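PDB 5N1J: peptidoglycan-N-acetylglucosamine deacetylase BC_1974 from Bacillus cereus, which catalyses the metal-dependent removal of acetyl groups from N-acetylglucosamine residues of peptidoglycan, leaving glucosamine units and releasing acetate. Local coordinates for residues L6-G11 with A30-I35; D10-Y15 with D44-E49; N21-H26 with A171-I176; M58-H63 with V75-E80. All coordinates share one frame; numbering follows the deposited sequence.

Contact 1: L6-G11 with A30-I35. With ZN (zinc ion), chain E.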
loop_
_atom_site.group_PDB
_atom_site.type_symbol
_atom_site.label_atom_id
_atom_site.label_comp_id
_atom_site.label_asym_id
_atom_site.label_seq_id
_atom_site.Cartn_x
_atom_site.Cartn_y
_atom_site.Cartn_z
ATOM N N LEU A 6 17.868 27.639 11.436
ATOM C CA LEU A 6 18.170 27.971 10.052
ATOM C C LEU A 6 19.177 26.963 9.543
ATOM O O LEU A 6 20.209 26.738 10.183
ATOM C CB LEU A 6 18.732 29.389 9.927
ATOM C CG LEU A 6 17.775 30.561 10.090
ATOM C CD1 LEU A 6 18.578 31.840 10.249
ATOM C CD2 LEU A 6 16.854 30.653 8.878
ATOM N N THR A 7 18.882 26.336 8.407
ATOM C CA THR A 7 19.826 25.404 7.826
ATOM C C THR A 7 20.095 25.777 6.372
ATOM O O THR A 7 19.165 26.119 5.615
ATOM C CB THR A 7 19.322 23.943 7.949
ATOM O OG1 THR A 7 18.206 23.732 7.081
ATOM C CG2 THR A 7 18.900 23.648 9.391
ATOM N N PHE A 8 21.366 25.717 5.995
ATOM C CA PHE A 8 21.830 26.160 4.687
ATOM C C PHE A 8 22.518 25.011 3.949
ATOM O O PHE A 8 23.501 24.442 4.428
ATOM C CB PHE A 8 22.772 27.372 4.842
ATOM C CG PHE A 8 22.098 28.579 5.456
ATOM C CD1 PHE A 8 21.328 29.435 4.669
ATOM C CD2 PHE A 8 22.216 28.844 6.823
ATOM C CE1 PHE A 8 20.681 30.543 5.237
ATOM C CE2 PHE A 8 21.587 29.942 7.400
ATOM C CZ PHE A 8 20.814 30.800 6.606
ATOM N N ASP A 9 21.956 24.656 2.797
ATOM C CA ASP A 9 22.408 23.516 2.001
ATOM C C ASP A 9 23.237 23.933 0.786
ATOM O O ASP A 9 23.041 25.026 0.244
ATOM C CB ASP A 9 21.200 22.704 1.485
ATOM C CG ASP A 9 20.503 21.894 2.575
ATOM O OD1 ASP A 9 20.846 22.060 3.760
ATOM O OD2 ASP A 9 19.608 21.081 2.223
ATOM N N ASP A 10 24.117 23.025 0.364
ATOM C CA ASP A 10 24.758 22.996 -0.960
ATOM C C ASP A 10 26.046 23.807 -1.040
ATOM O O ASP A 10 26.651 23.901 -2.114
ATOM C CB ASP A 10 23.799 23.487 -2.071
ATOM C CG ASP A 10 22.635 22.532 -2.346
ATOM O OD1 ASP A 10 22.447 21.502 -1.659
ATOM O OD2 ASP A 10 21.860 22.840 -3.281
ATOM N N GLY A 11 26.490 24.367 0.081
ATOM C CA GLY A 11 27.672 25.207 0.071
ATOM C C GLY A 11 28.937 24.488 0.511
ATOM O O GLY A 11 28.988 23.249 0.507
ATOM N N ALA A 30 23.587 29.104 13.250
ATOM C CA ALA A 30 22.882 28.284 12.265
ATOM C C ALA A 30 23.557 26.933 12.014
ATOM O O ALA A 30 24.526 26.553 12.696
ATOM C CB ALA A 30 22.740 29.048 10.936
ATOM N N THR A 31 23.023 26.223 11.026
ATOM C CA THR A 31 23.513 24.901 10.637
ATOM C C THR A 31 23.786 24.871 9.135
ATOM O O THR A 31 22.973 25.346 8.320
ATOM C CB THR A 31 22.506 23.810 11.034
ATOM O OG1 THR A 31 22.229 23.910 12.441
ATOM C CG2 THR A 31 23.031 22.411 10.695
ATOM N N PHE A 32 24.936 24.320 8.771
ATOM C CA PHE A 32 25.364 24.273 7.372
ATOM C C PHE A 32 25.586 22.845 6.947
ATOM O O PHE A 32 26.266 22.092 7.639
ATOM C CB PHE A 32 26.650 25.075 7.161
ATOM C CG PHE A 32 26.478 26.548 7.349
ATOM C CD1 PHE A 32 26.142 27.364 6.272
ATOM C CD2 PHE A 32 26.631 27.116 8.599
ATOM C CE1 PHE A 32 25.972 28.730 6.442
ATOM C CE2 PHE A 32 26.465 28.489 8.775
ATOM C CZ PHE A 32 26.139 29.292 7.699
ATOM N N PHE A 33 24.999 22.467 5.813
ATOM C CA PHE A 33 25.175 21.130 5.271
ATOM C C PHE A 33 25.956 21.221 3.961
ATOM O O PHE A 33 25.453 21.736 2.959
ATOM C CB PHE A 33 23.812 20.446 5.061
ATOM C CG PHE A 33 23.086 20.158 6.348
ATOM C CD1 PHE A 33 23.519 19.136 7.192
ATOM C CD2 PHE A 33 21.980 20.902 6.715
ATOM C CE1 PHE A 33 22.846 18.861 8.381
ATOM C CE2 PHE A 33 21.305 20.640 7.891
ATOM C CZ PHE A 33 21.746 19.622 8.735
ATOM N N LEU A 34 27.180 20.705 3.970
ATOM C CA LEU A 34 28.134 20.998 2.902
ATOM C C LEU A 34 28.317 19.874 1.911
ATOM O O LEU A 34 28.294 18.703 2.279
ATOM C CB LEU A 34 29.508 21.340 3.511
ATOM C CG LEU A 34 29.518 22.375 4.626
ATOM C CD1 LEU A 34 30.959 22.747 5.004
ATOM C CD2 LEU A 34 28.760 23.617 4.207
ATOM N N ILE A 35 28.542 20.240 0.652
ATOM C CA ILE A 35 28.862 19.278 -0.392
ATOM C C ILE A 35 30.378 19.124 -0.471
ATOM O O ILE A 35 31.098 20.124 -0.481
ATOM C CB ILE A 35 28.296 19.722 -1.754
ATOM C CG1 ILE A 35 26.767 19.620 -1.750
ATOM C CG2 ILE A 35 28.895 18.885 -2.888
ATOM C CD1 ILE A 35 26.098 20.370 -2.943
HETATM ZN ZN ZN E . 20.911 20.027 -1.804
HETATM O O HOH W 1 20.285 25.764 12.823
HETATM O O HOH W 2 19.804 21.215 -3.264
#
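Phe8 and Phe32 are paired across two parallel strands, 6-9 and 31-34, whose axes approach to 4.6 Å at 18° and whose backbones exchange a ladder of hydrogen bonds from Leu6 O to Phe33 O. The straightest rung runs from Phe33 N to Phe8 O (2.8 Å, 174° at the hydrogen). The Phe8 and Phe32 rings point the same way off one face of the sheet; they are nearly parallel but slid so far that they barely overlap, with centroids 5.4 Å apart, and Phe32 CD1 rests instead on Phe8 CB at 3.7 Å. Ala30 CB fills in at the edge of the Phe8 ring. The other face carries Thr7, Asp9 and Phe33. With CG turned beside its own backbone N (chi1 -73°), Asp9, the inferred proton acceptor, lays OD1 at the ring edge of Phe33, 3.4 Å from CD2, while a salt bridge to Arg97 holds the same oxygen. At the corner Asp10 gives OD1 to the zinc ion at 2.1 Å, and Ile35 CD1 packs against Asp10 CA. The pair belongs to a beta-alpha-beta unit: helix 16-25 covers the Phe8 and Phe32 side, while strands 157-163 and 55-58 continue the sheet beyond strands 3-9 and 31-34 respectively.

Contact 2: D10-Y15 with D44-E49. With ZN (zinc ion), chain E.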
loop_
_atom_site.group_PDB
_atom_site.type_symbol
_atom_site.label_atom_id
_atom_site.label_comp_id
_atom_site.label_asym_id
_atom_site.label_seq_id
_atom_site.Cartn_x
_atom_site.Cartn_y
_atom_site.Cartn_z
ATOM N N ASP A 10 24.117 23.025 0.364
ATOM C CA ASP A 10 24.758 22.996 -0.960
ATOM C C ASP A 10 26.046 23.807 -1.040
ATOM O O ASP A 10 26.651 23.901 -2.114
ATOM C CB ASP A 10 23.799 23.487 -2.071
ATOM C CG ASP A 10 22.635 22.532 -2.346
ATOM O OD1 ASP A 10 22.447 21.502 -1.659
ATOM O OD2 ASP A 10 21.860 22.840 -3.281
ATOM N N GLY A 11 26.490 24.367 0.081
ATOM C CA GLY A 11 27.672 25.207 0.071
ATOM C C GLY A 11 28.937 24.488 0.511
ATOM O O GLY A 11 28.988 23.249 0.507
ATOM N N PRO A 12 29.975 25.259 0.872
ATOM C CA PRO A 12 29.980 26.733 0.830
ATOM C C PRO A 12 30.031 27.316 -0.579
ATOM O O PRO A 12 30.220 26.594 -1.560
ATOM C CB PRO A 12 31.262 27.110 1.605
ATOM C CG PRO A 12 31.617 25.886 2.376
ATOM C CD PRO A 12 31.169 24.728 1.537
ATOM N N GLY A 13 29.872 28.631 -0.670
ATOM C CA GLY A 13 29.947 29.310 -1.939
ATOM C C GLY A 13 30.263 30.782 -1.760
ATOM O O GLY A 13 30.646 31.229 -0.672
ATOM N N LYS A 14 30.063 31.536 -2.834
ATOM C CA LYS A 14 30.546 32.909 -2.924
ATOM C C LYS A 14 29.685 33.924 -2.167
ATOM O O LYS A 14 30.030 35.105 -2.101
ATOM C CB LYS A 14 30.666 33.317 -4.393
ATOM C CG LYS A 14 29.341 33.453 -5.144
ATOM C CD LYS A 14 29.615 34.079 -6.505
ATOM C CE LYS A 14 28.624 33.643 -7.560
ATOM N NZ LYS A 14 28.994 34.231 -8.881
ATOM N N TYR A 15 28.584 33.469 -1.575
ATOM C CA TYR A 15 27.764 34.364 -0.766
ATOM C C TYR A 15 27.843 33.999 0.714
ATOM O O TYR A 15 27.195 34.629 1.546
ATOM C CB TYR A 15 26.303 34.336 -1.235
ATOM C CG TYR A 15 26.143 34.592 -2.718
ATOM C CD1 TYR A 15 26.382 35.853 -3.253
ATOM C CD2 TYR A 15 25.772 33.567 -3.584
ATOM C CE1 TYR A 15 26.243 36.092 -4.618
ATOM C CE2 TYR A 15 25.635 33.796 -4.953
ATOM C CZ TYR A 15 25.872 35.058 -5.459
ATOM O OH TYR A 15 25.736 35.291 -6.807
ATOM N N ASP A 44 38.591 27.760 3.971
ATOM C CA ASP A 44 38.537 28.876 4.927
ATOM C C ASP A 44 37.110 29.084 5.441
ATOM O O ASP A 44 36.908 29.338 6.626
ATOM C CB ASP A 44 39.044 30.178 4.312
ATOM C CG ASP A 44 40.548 30.216 4.169
ATOM O OD1 ASP A 44 41.255 29.911 5.157
ATOM O OD2 ASP A 44 41.023 30.560 3.064
ATOM N N LEU A 45 36.129 28.992 4.540
ATOM C CA LEU A 45 34.729 29.172 4.922
ATOM C C LEU A 45 34.240 28.045 5.831
ATOM O O LEU A 45 33.484 28.291 6.769
ATOM C CB LEU A 45 33.832 29.286 3.673
ATOM C CG LEU A 45 33.889 30.639 2.950
ATOM C CD1 LEU A 45 33.102 30.589 1.657
ATOM C CD2 LEU A 45 33.351 31.750 3.846
ATOM N N VAL A 46 34.682 26.817 5.585
ATOM C CA VAL A 46 34.328 25.715 6.479
ATOM C C VAL A 46 34.881 25.969 7.883
ATOM O O VAL A 46 34.171 25.828 8.898
ATOM C CB VAL A 46 34.857 24.368 5.956
ATOM C CG1 VAL A 46 34.555 23.274 6.954
ATOM C CG2 VAL A 46 34.214 24.045 4.572
ATOM N N LYS A 47 36.141 26.385 7.932
ATOM C CA LYS A 47 36.783 26.711 9.204
ATOM C C LYS A 47 36.016 27.828 9.902
ATOM O O LYS A 47 35.774 27.778 11.116
ATOM C CB LYS A 47 38.239 27.118 8.985
ATOM C CG LYS A 47 38.993 27.412 10.274
ATOM C CD LYS A 47 40.449 27.760 10.002
ATOM C CE LYS A 47 41.228 27.874 11.307
ATOM N NZ LYS A 47 42.658 28.243 11.073
ATOM N N ARG A 48 35.596 28.816 9.119
ATOM C CA ARG A 48 34.916 29.972 9.681
ATOM C C ARG A 48 33.521 29.624 10.222
ATOM O O ARG A 48 33.116 30.134 11.273
ATOM C CB ARG A 48 34.810 31.090 8.646
ATOM C CG ARG A 48 34.580 32.431 9.306
ATOM C CD ARG A 48 34.290 33.573 8.350
ATOM N NE ARG A 48 33.449 34.534 9.050
ATOM C CZ ARG A 48 32.769 35.519 8.474
ATOM N NH1 ARG A 48 32.848 35.708 7.162
ATOM N NH2 ARG A 48 32.012 36.312 9.222
ATOM N N GLU A 49 32.794 28.759 9.513
ATOM C CA GLU A 49 31.483 28.310 9.982
ATOM C C GLU A 49 31.599 27.681 11.371
ATOM O O GLU A 49 30.828 28.016 12.282
ATOM C CB GLU A 49 30.850 27.331 8.974
ATOM C CG GLU A 49 30.437 28.025 7.688
ATOM C CD GLU A 49 29.903 27.101 6.595
ATOM O OE1 GLU A 49 29.893 25.854 6.746
ATOM O OE2 GLU A 49 29.482 27.649 5.561
HETATM ZN ZN ZN E . 20.911 20.027 -1.804
HETATM O O HOH W 2 19.804 21.215 -3.264
#
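Pro12 meets Leu45 and Val46 through two corners of its ring, and these apolar touches carry most of the contact. Pro12 CB lies 3.9 Å from Leu45 CD1 and about as close to Leu45 CB, whereas the neighbouring ring atom, CG, reaches Val46 CG2 at 3.9 Å. The pyrrolidine therefore sits over two successive residues of helix 43-51, its CB directed at the helix. The peptide bond before Pro12 is cis, which folds the loop sharply just after Gly11. On Leu45, CG is turned beside the backbone N (chi1 -76°) and the chain then extends, carrying CD1 to Pro12 CB and the Gly13 carbonyl; Val46 offers the branch that also lies beside its own N.

Polar groups take part only as neighbours of carbon. Leu45 CD1 comes to 3.4 Å from Gly13 O, a methyl against a carbonyl, and Glu49 OE2 stands 4.2 Å from Pro12 CG. Gly13 N donates to Thr16 OG1, at the start of helix 16-25. Leu34 of strand 31-34 touches Pro12, Val46 and Glu49 alike, so the loop and the helix share one apolar partner.

Metal coordination enters at the far end of the loop. Water 2, a zinc ligand at 2.2 Å, donates to Asp10 OD2 at 2.6 Å. The arrangement is that of the loop following the first strand in the NodB homology fold, where the metal-binding aspartate is followed by Gly-Pro and the chain leaves the metal site to pack on a surrounding helix.

Contact 3: N21-H26 with A171-I176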
loop_
_atom_site.group_PDB
_atom_site.type_symbol
_atom_site.label_atom_id
_atom_site.label_comp_id
_atom_site.label_asym_id
_atom_site.label_seq_id
_atom_site.Cartn_x
_atom_site.Cartn_y
_atom_site.Cartn_z
ATOM N N ASN A 21 28.625 37.006 8.013
ATOM C CA ASN A 21 28.659 38.354 8.585
ATOM C C ASN A 21 27.289 38.753 9.123
ATOM O O ASN A 21 27.185 39.322 10.212
ATOM C CB ASN A 21 29.123 39.386 7.556
ATOM C CG ASN A 21 30.564 39.195 7.145
ATOM O OD1 ASN A 21 31.350 38.551 7.850
ATOM N ND2 ASN A 21 30.925 39.759 5.998
ATOM N N THR A 22 26.243 38.445 8.357
ATOM C CA THR A 22 24.875 38.748 8.767
ATOM C C THR A 22 24.492 38.008 10.053
ATOM O O THR A 22 23.896 38.592 10.959
ATOM C CB THR A 22 23.848 38.383 7.666
ATOM O OG1 THR A 22 24.112 39.146 6.484
ATOM C CG2 THR A 22 22.435 38.684 8.135
ATOM N N LEU A 23 24.802 36.715 10.105
ATOM C CA LEU A 23 24.471 35.908 11.275
ATOM C C LEU A 23 25.178 36.443 12.520
ATOM O O LEU A 23 24.575 36.564 13.594
ATOM C CB LEU A 23 24.846 34.442 11.041
ATOM C CG LEU A 23 24.027 33.688 9.983
ATOM C CD1 LEU A 23 24.629 32.306 9.746
ATOM C CD2 LEU A 23 22.568 33.588 10.401
ATOM N N LYS A 24 26.459 36.760 12.371
ATOM C CA LYS A 24 27.243 37.309 13.475
ATOM C C LYS A 24 26.677 38.653 13.927
ATOM O O LYS A 24 26.565 38.928 15.121
ATOM C CB LYS A 24 28.707 37.468 13.064
ATOM C CG LYS A 24 29.623 37.955 14.188
ATOM C CD LYS A 24 30.931 38.496 13.635
ATOM C CE LYS A 24 31.635 37.481 12.753
ATOM N NZ LYS A 24 32.943 37.992 12.238
ATOM N N GLN A 25 26.315 39.480 12.955
ATOM C CA GLN A 25 25.732 40.792 13.209
ATOM C C GLN A 25 24.474 40.695 14.079
ATOM O O GLN A 25 24.258 41.524 14.957
ATOM C CB GLN A 25 25.411 41.464 11.875
ATOM C CG GLN A 25 25.417 42.973 11.874
ATOM C CD GLN A 25 25.248 43.528 10.472
ATOM O OE1 GLN A 25 25.628 42.886 9.491
ATOM N NE2 GLN A 25 24.664 44.718 10.369
ATOM N N HIS A 26 23.660 39.667 13.835
ATOM C CA HIS A 26 22.416 39.451 14.577
ATOM C C HIS A 26 22.545 38.485 15.754
ATOM O O HIS A 26 21.533 38.115 16.356
ATOM C CB HIS A 26 21.323 38.903 13.653
ATOM C CG HIS A 26 20.794 39.898 12.673
ATOM N ND1 HIS A 26 21.465 40.235 11.518
ATOM C CD2 HIS A 26 19.645 40.613 12.665
ATOM C CE1 HIS A 26 20.757 41.124 10.844
ATOM N NE2 HIS A 26 19.650 41.370 11.519
ATOM N N ALA A 171 20.129 37.192 0.945
ATOM C CA ALA A 171 19.531 38.522 1.085
ATOM C C ALA A 171 18.257 38.497 1.940
ATOM O O ALA A 171 17.883 39.509 2.532
ATOM C CB ALA A 171 19.224 39.121 -0.294
ATOM N N ALA A 172 17.595 37.343 1.995
ATOM C CA ALA A 172 16.352 37.191 2.759
ATOM C C ALA A 172 16.570 37.037 4.269
ATOM O O ALA A 172 15.662 37.280 5.066
ATOM C CB ALA A 172 15.569 35.997 2.234
ATOM N N VAL A 173 17.769 36.618 4.655
ATOM C CA VAL A 173 18.037 36.256 6.043
ATOM C C VAL A 173 17.789 37.393 7.058
ATOM O O VAL A 173 17.177 37.146 8.101
ATOM C CB VAL A 173 19.478 35.699 6.179
ATOM C CG1 VAL A 173 19.849 35.491 7.634
ATOM C CG2 VAL A 173 19.589 34.375 5.421
ATOM N N PRO A 174 18.217 38.644 6.761
ATOM C CA PRO A 174 17.915 39.702 7.742
ATOM C C PRO A 174 16.425 39.845 8.087
ATOM O O PRO A 174 16.078 39.992 9.268
ATOM C CB PRO A 174 18.425 40.972 7.051
ATOM C CG PRO A 174 19.530 40.495 6.173
ATOM C CD PRO A 174 19.087 39.141 5.674
ATOM N N ALA A 175 15.559 39.796 7.078
ATOM C CA ALA A 175 14.126 39.936 7.321
ATOM C C ALA A 175 13.614 38.736 8.106
ATOM O O ALA A 175 12.739 38.871 8.967
ATOM C CB ALA A 175 13.363 40.089 6.014
ATOM N N ILE A 176 14.176 37.567 7.818
ATOM C CA ILE A 176 13.779 36.346 8.508
ATOM C C ILE A 176 14.188 36.410 9.980
ATOM O O ILE A 176 13.375 36.126 10.861
ATOM C CB ILE A 176 14.374 35.103 7.828
ATOM C CG1 ILE A 176 13.607 34.800 6.531
ATOM C CG2 ILE A 176 14.324 33.890 8.753
ATOM C CD1 ILE A 176 14.379 33.884 5.585
#
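Thr22 turns its methyl, not its hydroxyl, to the helix that holds Val173 and Pro174. CG2 stands opposite the backbone N across the CA-CB bond, with OG1 beside that N (chi1 -61°), and OG1 is thereby directed back along its own helix to a hydrogen bond with Glu18 O. The methyl is left to touch Pro174 CG at 3.9 Å, the two side chains crossing at about a right angle, and Val173 CG1 at 4.1 Å. Val173 does likewise: its CG1 branch, trans to the backbone N at chi1 172°, is the one that faces Thr22. Leu23 adds a looser touch, CD2 to Val173 CG1 at 4.3 Å, reached by the end of a side chain whose base points elsewhere.

The two helices, 16-25 and 167-182, run nearly parallel with segment axes 10.2 Å apart at 15°, a wide spacing bridged by few atoms. Both lie on the same side of the parallel sheet of this deacetylase fold, and beneath them Val173 touches Phe8 of strand 3-9 while Ile176 touches Leu6. The second helix is kinked around Pro174, which has no N-H to give, and the N of Ala175 likewise makes no bond to the preceding turn.

His26, just past the first helix, folds back on it. ND1 donates to Thr22 O at 3.0 Å, the acceptor lying in the imidazole plane, and His26 N reaches the same oxygen from the opposite face of its carbonyl plane. The ND1 bond restrains the ring's rotation, and the ring lies near Pro174, with His26 CE1 4.5 Å from Pro174 CB.

Contact 4: M58-H63 with V75-E80. With ZN (zinc ion), chain E; EDO (1,2-ethanediol), chain G.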
loop_
_atom_site.group_PDB
_atom_site.type_symbol
_atom_site.label_atom_id
_atom_site.label_comp_id
_atom_site.label_asym_id
_atom_site.label_seq_id
_atom_site.Cartn_x
_atom_site.Cartn_y
_atom_site.Cartn_z
ATOM N N MET A 58 26.903 17.185 6.830
ATOM C CA MET A 58 27.211 16.655 5.500
ATOM C C MET A 58 25.994 16.653 4.571
ATOM O O MET A 58 24.887 16.374 5.005
ATOM C CB MET A 58 27.763 15.225 5.610
ATOM C CG MET A 58 29.177 15.115 6.210
ATOM S SD MET A 58 29.203 15.163 8.020
ATOM C CE MET A 58 28.154 13.752 8.409
ATOM N N HIS A 59 26.227 16.942 3.294
ATOM C CA HIS A 59 25.163 16.985 2.285
ATOM C C HIS A 59 25.577 16.168 1.043
ATOM O O HIS A 59 25.036 16.370 -0.037
ATOM C CB HIS A 59 24.852 18.438 1.914
ATOM C CG HIS A 59 23.549 18.614 1.175
ATOM N ND1 HIS A 59 22.387 17.977 1.558
ATOM C CD2 HIS A 59 23.233 19.359 0.088
ATOM C CE1 HIS A 59 21.410 18.316 0.729
ATOM N NE2 HIS A 59 21.898 19.161 -0.169
ATOM N N SER A 60 26.545 15.265 1.242
ATOM C CA SER A 60 27.031 14.258 0.285
ATOM C C SER A 60 28.179 14.785 -0.578
ATOM O O SER A 60 28.605 15.937 -0.437
ATOM C CB SER A 60 25.890 13.713 -0.618
ATOM O OG SER A 60 25.704 14.552 -1.755
ATOM N N MET A 61 28.695 13.915 -1.441
ATOM C CA MET A 61 29.737 14.264 -2.416
ATOM C C MET A 61 29.171 14.636 -3.794
ATOM O O MET A 61 29.543 15.650 -4.371
ATOM C CB MET A 61 30.716 13.097 -2.590
ATOM C CG MET A 61 31.413 12.633 -1.312
ATOM S SD MET A 61 32.576 13.860 -0.644
ATOM C CE MET A 61 33.677 14.056 -2.052
ATOM N N THR A 62 28.291 13.794 -4.327
ATOM C CA THR A 62 27.810 13.954 -5.697
ATOM C C THR A 62 26.482 14.706 -5.799
ATOM O O THR A 62 26.167 15.263 -6.846
ATOM C CB THR A 62 27.625 12.590 -6.386
ATOM O OG1 THR A 62 26.602 11.855 -5.704
ATOM C CG2 THR A 62 28.933 11.794 -6.373
ATOM N N HIS A 63 25.700 14.709 -4.718
ATOM C CA HIS A 63 24.345 15.262 -4.750
ATOM C C HIS A 63 23.560 14.609 -5.885
ATOM O O HIS A 63 22.695 15.238 -6.490
ATOM C CB HIS A 63 24.373 16.785 -4.919
ATOM C CG HIS A 63 23.166 17.492 -4.373
ATOM N ND1 HIS A 63 21.954 17.522 -5.034
ATOM C CD2 HIS A 63 22.996 18.219 -3.244
ATOM C CE1 HIS A 63 21.087 18.229 -4.326
ATOM N NE2 HIS A 63 21.702 18.683 -3.246
ATOM N N VAL A 75 25.494 6.378 2.501
ATOM C CA VAL A 75 26.361 6.353 3.682
ATOM C C VAL A 75 27.834 6.498 3.297
ATOM O O VAL A 75 28.599 7.201 3.977
ATOM C CB VAL A 75 26.138 5.059 4.506
ATOM C CG1 VAL A 75 27.143 4.953 5.668
ATOM C CG2 VAL A 75 24.704 5.020 5.030
ATOM N N ASN A 76 28.233 5.849 2.205
ATOM C CA ASN A 76 29.612 5.978 1.734
ATOM C C ASN A 76 29.961 7.432 1.428
ATOM O O ASN A 76 31.023 7.901 1.830
ATOM C CB ASN A 76 29.856 5.101 0.505
ATOM C CG ASN A 76 29.756 3.619 0.820
ATOM O OD1 ASN A 76 30.032 3.192 1.939
ATOM N ND2 ASN A 76 29.364 2.826 -0.174
ATOM N N GLU A 77 29.065 8.147 0.745
ATOM C CA GLU A 77 29.306 9.556 0.433
ATOM C C GLU A 77 29.308 10.431 1.668
ATOM O O GLU A 77 30.089 11.377 1.766
ATOM C CB GLU A 77 28.256 10.106 -0.547
ATOM C CG GLU A 77 28.405 9.559 -1.959
ATOM C CD GLU A 77 27.762 10.445 -3.030
ATOM O OE1 GLU A 77 27.559 11.658 -2.801
ATOM O OE2 GLU A 77 27.489 9.920 -4.117
ATOM N N MET A 78 28.400 10.157 2.594
ATOM C CA MET A 78 28.345 10.965 3.796
ATOM C C MET A 78 29.622 10.749 4.627
ATOM O O MET A 78 30.184 11.694 5.172
ATOM C CB MET A 78 27.086 10.636 4.605
ATOM C CG MET A 78 25.777 11.112 3.927
ATOM S SD MET A 78 25.771 12.894 3.660
ATOM C CE MET A 78 24.200 13.148 2.799
ATOM N N LYS A 79 30.094 9.511 4.679
ATOM C CA LYS A 79 31.330 9.210 5.414
ATOM C C LYS A 79 32.533 9.897 4.771
ATOM O O LYS A 79 33.424 10.408 5.463
ATOM C CB LYS A 79 31.562 7.698 5.481
ATOM C CG LYS A 79 32.580 7.268 6.548
ATOM C CD LYS A 79 32.887 5.771 6.459
ATOM C CE LYS A 79 31.617 4.920 6.320
ATOM N NZ LYS A 79 31.136 4.347 7.614
ATOM N N GLU A 80 32.576 9.886 3.445
ATOM C CA GLU A 80 33.670 10.556 2.734
ATOM C C GLU A 80 33.649 12.068 2.989
ATOM O O GLU A 80 34.694 12.688 3.291
ATOM C CB GLU A 80 33.592 10.263 1.234
ATOM C CG GLU A 80 34.712 10.914 0.422
ATOM C CD GLU A 80 34.685 10.516 -1.046
ATOM O OE1 GLU A 80 33.781 9.755 -1.435
ATOM O OE2 GLU A 80 35.572 10.965 -1.808
HETATM ZN ZN ZN E . 20.911 20.027 -1.804
HETATM C C1 EDO G . 35.094 9.916 8.108
HETATM O O1 EDO G . 35.685 9.561 6.871
HETATM C C2 EDO G . 36.168 10.179 9.149
HETATM O O2 EDO G . 35.995 11.439 9.767
HETATM O O HOH W 2 19.804 21.215 -3.264
#
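Glu77 reaches Met61 and Thr62 because its CG lies beside the backbone N (chi1 -71°) and the chain beyond is extended, carrying the carboxylate off helix 74-89 into the turn of segment 58-63. Thr62 answers with OG1 set between its N and carbonyl carbon (chi1 64°), which puts OG1 within bonding distance of the carboxylate; the two side chains cross at about a right angle.

The carboxylate is gripped by three donors. Glu77 OE2 receives Thr62 OG1 on its syn lone pair at 2.7 Å. Glu77 OE1 takes two backbone N-H groups from the same face of its plane: Thr62 N at 2.7 Å, almost straight (173°) but from above the plane, and Met61 N at 2.9 Å on the anti side. Two amide hydrogens on one oxygen would probably favour the charged form of this buried acid.

Methionine side chains pack beside the carboxylate. Met78 SD lies 3.6 Å from Met58 CB, and its CE settles against the backbone of His59 and Ser60. Met61, bent at both outer torsions, brings CE to 3.6 Å from Glu80 OE2. Within the turn, Ser60 OG donates to His59 O and accepts from His63 N, an ST motif.

These bonds shape the chain between two metal ligands, His59 NE2 and His63 NE2, each 2.1 Å from the zinc ion. Asp10 and water 2 are further ligands, and Arg97 O accepts from His59 ND1. An aspartate with two histidines four residues apart is the metal triad of the polysaccharide deacetylase family; here the turn carrying the two histidines is hydrogen-bonded to helix 74-89 through Glu77.

In the fold
The four contacts show how chemistry varies with place in one fold. Contacts 1 and 2 are both buried and start from the same Asp10-Gly11 corner, the first built on backbone bonds near the centre of the chain, the second on apolar touches. Contact 3 is partly exposed and sparse, joining helices laid over the strands of contact 1, with Leu23 resting on Phe32. Contact 4, also partly exposed, mixes a carboxylate-centred bond network with methionine packing; its centre lies about 28 Å from that of contact 3, across the middle of the chain. Contacts 1 and 4 meet at the zinc ion, and contact 2 reaches it only through the shared Asp10, whereas Asn21 and Arg48 tie contacts 2 and 3 together.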